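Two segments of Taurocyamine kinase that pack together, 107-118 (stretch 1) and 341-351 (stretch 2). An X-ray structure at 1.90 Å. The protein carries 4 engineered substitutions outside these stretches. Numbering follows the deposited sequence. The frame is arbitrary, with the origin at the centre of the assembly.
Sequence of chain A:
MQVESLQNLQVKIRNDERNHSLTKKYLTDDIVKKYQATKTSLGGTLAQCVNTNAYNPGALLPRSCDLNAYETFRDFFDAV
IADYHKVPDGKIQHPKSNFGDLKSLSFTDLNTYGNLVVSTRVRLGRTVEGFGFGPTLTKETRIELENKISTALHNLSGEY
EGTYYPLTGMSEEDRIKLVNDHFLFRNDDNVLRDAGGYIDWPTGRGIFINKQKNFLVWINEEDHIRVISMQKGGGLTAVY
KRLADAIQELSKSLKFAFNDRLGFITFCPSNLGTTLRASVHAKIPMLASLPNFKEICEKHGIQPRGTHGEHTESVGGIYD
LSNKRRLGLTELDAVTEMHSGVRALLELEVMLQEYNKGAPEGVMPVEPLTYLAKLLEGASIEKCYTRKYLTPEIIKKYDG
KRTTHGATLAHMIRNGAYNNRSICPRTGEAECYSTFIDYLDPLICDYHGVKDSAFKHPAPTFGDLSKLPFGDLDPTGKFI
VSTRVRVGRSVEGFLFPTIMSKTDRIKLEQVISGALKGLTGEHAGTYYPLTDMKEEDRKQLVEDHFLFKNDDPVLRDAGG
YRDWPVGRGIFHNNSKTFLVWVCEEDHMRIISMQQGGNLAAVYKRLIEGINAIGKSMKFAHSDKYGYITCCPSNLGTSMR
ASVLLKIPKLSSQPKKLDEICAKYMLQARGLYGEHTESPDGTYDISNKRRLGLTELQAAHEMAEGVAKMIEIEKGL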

# COMPACT_ATOMS: atom_id res chain seq x y z
N PHE A 107 -28.75 9.11 -9.15
CA PHE A 107 -27.91 8.48 -8.14
C PHE A 107 -28.41 8.79 -6.73
O PHE A 107 -28.85 9.90 -6.46
CB PHE A 107 -26.48 8.99 -8.26
CG PHE A 107 -25.79 8.57 -9.51
CD1 PHE A 107 -25.37 7.26 -9.67
CD2 PHE A 107 -25.57 9.48 -10.51
CE1 PHE A 107 -24.72 6.87 -10.82
CE2 PHE A 107 -24.92 9.10 -11.67
CZ PHE A 107 -24.51 7.80 -11.83
N THR A 108 -28.28 7.84 -5.81
CA THR A 108 -28.69 8.10 -4.43
C THR A 108 -27.81 9.22 -3.87
O THR A 108 -26.65 9.37 -4.28
CB THR A 108 -28.60 6.84 -3.53
OG1 THR A 108 -27.28 6.29 -3.58
CG2 THR A 108 -29.60 5.79 -4.00
N ASP A 109 -28.37 10.03 -2.98
CA ASP A 109 -27.59 11.07 -2.34
C ASP A 109 -26.53 10.40 -1.48
O ASP A 109 -26.85 9.50 -0.70
CB ASP A 109 -28.46 11.99 -1.49
CG ASP A 109 -27.71 13.23 -1.05
OD1 ASP A 109 -26.81 13.10 -0.20
OD2 ASP A 109 -28.02 14.34 -1.57
N LEU A 110 -25.27 10.85 -1.58
CA LEU A 110 -24.19 10.12 -0.91
C LEU A 110 -24.22 10.28 0.61
O LEU A 110 -23.57 9.50 1.33
CB LEU A 110 -22.83 10.56 -1.48
CG LEU A 110 -22.55 9.84 -2.81
CD1 LEU A 110 -21.27 10.33 -3.52
CD2 LEU A 110 -22.51 8.33 -2.60
N ASN A 111 -24.95 11.26 1.11
CA ASN A 111 -25.05 11.41 2.55
C ASN A 111 -26.02 10.40 3.17
O ASN A 111 -26.13 10.30 4.40
CB ASN A 111 -25.43 12.84 2.91
CG ASN A 111 -24.21 13.65 3.27
OD1 ASN A 111 -23.22 13.08 3.75
ND2 ASN A 111 -24.23 14.94 3.00
N THR A 112 -26.69 9.63 2.33
CA THR A 112 -27.48 8.49 2.81
C THR A 112 -26.60 7.54 3.64
O THR A 112 -27.08 6.90 4.57
CB THR A 112 -28.12 7.72 1.63
OG1 THR A 112 -28.89 8.62 0.83
CG2 THR A 112 -29.01 6.58 2.13
N TYR A 113 -25.31 7.47 3.32
CA TYR A 113 -24.41 6.51 3.95
C TYR A 113 -23.63 7.12 5.10
O TYR A 113 -22.40 7.28 5.05
CB TYR A 113 -23.50 5.90 2.86
CG TYR A 113 -24.35 5.55 1.68
CD1 TYR A 113 -25.30 4.53 1.75
CD2 TYR A 113 -24.30 6.31 0.52
CE1 TYR A 113 -26.12 4.25 0.69
CE2 TYR A 113 -25.12 6.04 -0.55
CZ TYR A 113 -26.03 5.02 -0.46
OH TYR A 113 -26.84 4.77 -1.53
N GLY A 114 -24.37 7.47 6.16
CA GLY A 114 -23.76 7.95 7.38
C GLY A 114 -23.65 9.45 7.53
O GLY A 114 -23.12 9.91 8.54
N ASN A 115 -24.15 10.20 6.56
CA ASN A 115 -24.05 11.67 6.56
C ASN A 115 -22.61 12.16 6.78
O ASN A 115 -22.35 12.98 7.66
CB ASN A 115 -24.97 12.27 7.61
CG ASN A 115 -25.16 13.76 7.42
OD1 ASN A 115 -25.15 14.25 6.29
ND2 ASN A 115 -25.33 14.49 8.52
N LEU A 116 -21.70 11.65 5.97
CA LEU A 116 -20.27 11.92 6.10
C LEU A 116 -19.74 12.88 5.04
O LEU A 116 -18.58 13.31 5.10
CB LEU A 116 -19.47 10.60 6.00
CG LEU A 116 -19.88 9.40 6.85
CD1 LEU A 116 -19.13 8.12 6.43
CD2 LEU A 116 -19.69 9.69 8.34
N VAL A 117 -20.56 13.22 4.07
CA VAL A 117 -20.05 13.97 2.93
C VAL A 117 -20.22 15.48 3.10
O VAL A 117 -21.33 15.99 3.18
CB VAL A 117 -20.72 13.52 1.62
CG1 VAL A 117 -20.22 14.35 0.46
CG2 VAL A 117 -20.45 12.06 1.36
N VAL A 118 -19.10 16.21 3.14
CA VAL A 118 -19.12 17.67 3.24
C VAL A 118 -19.56 18.33 1.94
O VAL A 118 -20.39 19.26 1.93
CB VAL A 118 -17.71 18.21 3.59
CG1 VAL A 118 -17.73 19.74 3.69
CG2 VAL A 118 -17.19 17.58 4.85
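Stretch 2, residues 341-351: GVRALLELEVM

Stretch 2 is helical throughout, part of a longer α-helix, and it lies along a compact loop. Stretch 1 folds through a 3-10 segment at Leu110–Thr112, held by Thr112 N to Asp109 O at 3.0 Å. The two chains run in the same general sense: Leu110 is nearest Arg343, Tyr113 nearest Glu347 and Gly114 nearest Val350, with CA–CA distances of 6.5, 5.5 and 5.9 Å. No hydrogen bond joins them, so the fit rests mainly on shape.

Leu346 is the central bump of the helix. Its branched end enters a hollow walled by Leu110, Leu116 and Val117: its CD1 lies 3.6 Å from Val117 CG2 and 3.7 Å from Leu110 O, while its CD2 meets Leu116 CD1 at 3.7 Å. Nearer the backbone, Leu346 CB packs 3.8 Å from Tyr113 CB. A turn earlier, Val342 CG1 touches Leu110 CD1 at 3.9 Å, a snug join of two buried aliphatic residues.

Tyr113 reaches out to cover the long side chain of Arg343. The arginine is extended, all t through chi3, and its CG sits over the ring face, 3.7 Å from the centroid in a CH-pi contact. Arginine suits this place because its methylenes can pack on the ring while its charged end stays available: Arg343 NE forms a salt bridge with Glu347 OE2 at 3.0 Å, one turn along. The tyrosine hydroxyl is steadied within its own stretch, Tyr113 OH to Thr108 OG1 measuring 2.6 Å in a hydrogen bond.

Gly114 allows the close approach of Val350, whose CG2 is 3.6 Å from Gly114 CA. A CB here would come within 2.5 Å of Val350 CG2, and the backbone angles, 95/2, independently call for glycine. Beside it, Leu116 CD1 rests 3.7 Å from Glu349 CG, using the aliphatic part of that acid.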

# COMPACT_ATOMS: atom_id res chain seq x y z
N GLY A 341 -18.29 3.05 -5.85
CA GLY A 341 -17.16 2.89 -4.95
C GLY A 341 -17.26 3.74 -3.70
O GLY A 341 -17.02 3.24 -2.59
N VAL A 342 -17.62 5.02 -3.86
CA VAL A 342 -17.69 5.91 -2.71
C VAL A 342 -18.78 5.41 -1.77
O VAL A 342 -18.60 5.36 -0.54
CB VAL A 342 -17.94 7.40 -3.11
CG1 VAL A 342 -18.39 8.20 -1.93
CG2 VAL A 342 -16.67 8.04 -3.71
N ARG A 343 -19.91 5.01 -2.35
CA ARG A 343 -21.00 4.48 -1.55
C ARG A 343 -20.52 3.27 -0.70
O ARG A 343 -20.75 3.24 0.51
CB ARG A 343 -22.19 4.08 -2.43
CG ARG A 343 -23.19 3.22 -1.67
CD ARG A 343 -24.39 2.81 -2.51
NE ARG A 343 -25.39 2.17 -1.65
CZ ARG A 343 -26.61 1.82 -2.04
NH1 ARG A 343 -27.00 2.07 -3.29
NH2 ARG A 343 -27.45 1.26 -1.18
N ALA A 344 -19.84 2.31 -1.33
CA ALA A 344 -19.28 1.17 -0.60
C ALA A 344 -18.33 1.61 0.52
O ALA A 344 -18.34 1.04 1.62
CB ALA A 344 -18.53 0.22 -1.58
N LEU A 345 -17.49 2.60 0.25
CA LEU A 345 -16.51 3.04 1.24
C LEU A 345 -17.17 3.74 2.43
O LEU A 345 -16.77 3.55 3.58
CB LEU A 345 -15.48 3.97 0.60
CG LEU A 345 -14.59 3.39 -0.50
CD1 LEU A 345 -13.67 4.49 -1.03
CD2 LEU A 345 -13.79 2.18 0.03
N LEU A 346 -18.17 4.56 2.14
CA LEU A 346 -18.87 5.26 3.21
C LEU A 346 -19.70 4.25 4.03
O LEU A 346 -19.79 4.36 5.26
CB LEU A 346 -19.76 6.39 2.65
CG LEU A 346 -19.05 7.55 1.94
CD1 LEU A 346 -20.07 8.45 1.27
CD2 LEU A 346 -18.15 8.38 2.87
N GLU A 347 -20.29 3.26 3.36
CA GLU A 347 -21.00 2.19 4.08
C GLU A 347 -20.02 1.43 4.99
O GLU A 347 -20.36 1.05 6.12
CB GLU A 347 -21.68 1.23 3.10
CG GLU A 347 -22.95 1.77 2.48
CD GLU A 347 -23.53 0.86 1.40
OE1 GLU A 347 -22.80 0.02 0.85
OE2 GLU A 347 -24.73 0.99 1.08
N LEU A 348 -18.79 1.25 4.51
CA LEU A 348 -17.78 0.58 5.31
C LEU A 348 -17.33 1.43 6.51
O LEU A 348 -17.08 0.90 7.59
CB LEU A 348 -16.58 0.20 4.44
CG LEU A 348 -15.55 -0.75 5.07
CD1 LEU A 348 -16.24 -1.97 5.65
CD2 LEU A 348 -14.52 -1.16 4.03
N GLU A 349 -17.26 2.75 6.33
CA GLU A 349 -16.92 3.62 7.46
C GLU A 349 -18.00 3.48 8.54
O GLU A 349 -17.72 3.39 9.74
CB GLU A 349 -16.79 5.08 7.03
CG GLU A 349 -16.68 6.05 8.19
CD GLU A 349 -15.31 6.04 8.87
OE1 GLU A 349 -14.36 5.45 8.31
OE2 GLU A 349 -15.18 6.62 9.97
N VAL A 350 -19.25 3.48 8.10
CA VAL A 350 -20.38 3.35 9.03
C VAL A 350 -20.29 2.03 9.79
O VAL A 350 -20.47 1.99 11.01
CB VAL A 350 -21.72 3.47 8.29
CG1 VAL A 350 -22.87 3.02 9.19
CG2 VAL A 350 -21.93 4.89 7.83
N MET A 351 -19.99 0.95 9.07
CA MET A 351 -19.85 -0.36 9.70
C MET A 351 -18.72 -0.36 10.71
O MET A 351 -18.87 -0.88 11.82
CB MET A 351 -19.63 -1.46 8.65
CG MET A 351 -20.85 -1.79 7.82
SD MET A 351 -20.53 -3.03 6.53
CE MET A 351 -20.11 -1.99 5.16